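PDB 5C5V: acidocalcisomal pyrophosphatase from Trypanosoma brucei brucei, which hydrolyses inorganic pyrophosphate to phosphate with the help of magnesium ions and carries an EF-hand region beside its PPase domain. Local coordinates for the interface of chains A and B. Sequence-based numbering; all coordinates share one arbitrary frame. Chains: chain A/B, Acidocalcisomal pyrophosphatase.

The interface of chains A and B. Residues chain A 328-329, 331-332, 335-336; chain B 14-15, 18, 86-87.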
# COMPACT_ATOMS: atom_id res chain seq x y z
N ASN A 328 1.06 -35.06 -2.72
CA ASN A 328 1.01 -36.45 -3.16
C ASN A 328 1.43 -37.40 -2.05
O ASN A 328 0.78 -38.42 -1.83
CB ASN A 328 1.92 -36.65 -4.38
CG ASN A 328 1.40 -35.95 -5.59
OD1 ASN A 328 0.21 -35.71 -5.71
ND2 ASN A 328 2.28 -35.62 -6.51
N MET A 329 2.52 -37.05 -1.37
CA MET A 329 3.03 -37.84 -0.26
C MET A 329 1.98 -37.91 0.85
O MET A 329 1.80 -38.96 1.48
CB MET A 329 4.33 -37.25 0.29
CG MET A 329 5.50 -37.21 -0.68
SD MET A 329 6.83 -36.07 -0.14
CE MET A 329 7.88 -36.11 -1.59
N HIS A 331 -1.24 -37.63 0.34
CA HIS A 331 -2.30 -38.49 -0.19
C HIS A 331 -1.93 -39.94 0.09
O HIS A 331 -2.78 -40.73 0.49
CB HIS A 331 -2.51 -38.30 -1.70
CG HIS A 331 -3.44 -37.17 -2.05
ND1 HIS A 331 -4.81 -37.25 -1.91
CD2 HIS A 331 -3.19 -35.94 -2.55
CE1 HIS A 331 -5.36 -36.12 -2.29
NE2 HIS A 331 -4.40 -35.30 -2.69
N ASN A 332 -0.66 -40.28 -0.13
CA ASN A 332 -0.21 -41.65 0.10
C ASN A 332 -0.28 -42.01 1.58
O ASN A 332 -0.61 -43.14 1.95
CB ASN A 332 1.22 -41.86 -0.42
CG ASN A 332 1.66 -43.33 -0.35
OD1 ASN A 332 2.41 -43.72 0.54
ND2 ASN A 332 1.19 -44.13 -1.29
N LYS A 335 -4.74 -41.30 2.56
CA LYS A 335 -5.70 -42.02 1.73
C LYS A 335 -5.29 -43.47 1.52
O LYS A 335 -6.06 -44.39 1.79
CB LYS A 335 -5.87 -41.34 0.37
CG LYS A 335 -6.04 -39.84 0.43
CD LYS A 335 -7.28 -39.45 1.21
CE LYS A 335 -7.59 -37.97 1.03
NZ LYS A 335 -8.79 -37.56 1.82
N VAL A 336 -4.07 -43.68 1.03
CA VAL A 336 -3.59 -45.02 0.73
C VAL A 336 -3.21 -45.83 1.98
O VAL A 336 -3.64 -46.97 2.13
CB VAL A 336 -2.37 -44.97 -0.20
CG1 VAL A 336 -1.86 -46.38 -0.50
CG2 VAL A 336 -2.72 -44.24 -1.48
N SER B 14 -0.45 -40.38 -8.91
CA SER B 14 0.53 -39.48 -8.31
C SER B 14 0.79 -39.83 -6.86
O SER B 14 1.87 -39.56 -6.35
CB SER B 14 0.07 -38.03 -8.42
OG SER B 14 0.06 -37.62 -9.77
N ALA B 15 -0.18 -40.44 -6.19
CA ALA B 15 0.04 -40.83 -4.80
C ALA B 15 0.97 -42.04 -4.72
O ALA B 15 1.40 -42.42 -3.63
CB ALA B 15 -1.27 -41.11 -4.11
N VAL B 18 4.98 -39.96 -6.20
CA VAL B 18 4.84 -38.65 -5.54
C VAL B 18 5.84 -37.62 -6.06
O VAL B 18 5.62 -36.40 -6.05
CB VAL B 18 5.01 -38.81 -4.01
CG1 VAL B 18 3.89 -39.67 -3.45
CG2 VAL B 18 6.37 -39.43 -3.68
N ASP B 86 -11.56 -41.35 -1.98
CA ASP B 86 -10.26 -40.86 -1.58
C ASP B 86 -9.69 -39.81 -2.54
O ASP B 86 -8.97 -38.92 -2.13
CB ASP B 86 -9.28 -42.03 -1.45
CG ASP B 86 -9.54 -42.85 -0.21
OD1 ASP B 86 -10.09 -42.29 0.75
OD2 ASP B 86 -9.16 -44.04 -0.19
N PHE B 87 -10.02 -39.92 -3.82
CA PHE B 87 -9.33 -39.14 -4.83
C PHE B 87 -10.20 -38.27 -5.72
O PHE B 87 -9.69 -37.57 -6.60
CB PHE B 87 -8.48 -40.07 -5.70
CG PHE B 87 -7.24 -40.56 -5.02
CD1 PHE B 87 -6.11 -39.75 -4.96
CD2 PHE B 87 -7.20 -41.81 -4.42
CE1 PHE B 87 -4.97 -40.18 -4.32
CE2 PHE B 87 -6.06 -42.25 -3.79
CZ PHE B 87 -4.94 -41.43 -3.73
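A:Met329 packs on B:Val18, A:His331 on B:Ala15 and B:Phe87, and A:Lys335 on B:Asp86, in a subunit interface that docks the C-terminal helix of one chain on the N-terminal part of the other. The protein is a family I soluble inorganic pyrophosphatase (PPase family) with an added EF-hand region. The contact has a two-fold twin, so the two chains embrace each other reciprocally. The deposited assembly holds four copies; the structure alone does not show whether this pairing persists in the cell.

Helix 316-336 of chain A offers one face. Chain B brings the end of helix 3-14, the loop after it and the end of helix 73-87. The patch is mostly van der Waals packing.

The CG1 methyl of B:Val18 rests on the peptide between A:Asn328 and A:Met329, 3.6 Å from A:Met329 N. Its CB touches A:Met329 CG, and the two side chains cross at about a right angle. The flat amide of A:Asn328 turns a face to B:Ser14. B:Ser14 CB and carbonyl O both lie over that face, the O 3.7 Å from A:Asn328 CG. A:Asn328 ND2 makes a weak, straight hydrogen bond to B:Val18 O at 3.5 Å.

In the middle the B:Ala15 methyl packs on A:His331 CB at 3.9 Å. A:Asn332 has CG anti to the backbone N (chi1 -173°), which brings its amide against B:Ala15 O. That oxygen is 2.9 Å from A:Asn332 ND2 but well out of the amide plane, not in line with an N-H. It also touches A:Asn332 CB, so the closeness is packing and not a hydrogen bond.

The A:His331 imidazole lies over and beyond the CD1/CE1 border of the B:Phe87 ring, nearly parallel and offset. Its ND1 is 3.8 Å from B:Phe87 CE1. The two side chains run past each other in opposite directions.

At the far end A:Lys335 bends at chi2 (-61°) and passes B:Asp86 antiparallel. Its carbon chain, not its amine, does the touching. CB meets B:Asp86 CB, and CE is 3.6 Å from the backbone B:Asp86 O. A:Lys335 NZ stays 5.0 Å from B:Asp86 OD1, too far for a salt bridge, though the opposite charges may attract weakly.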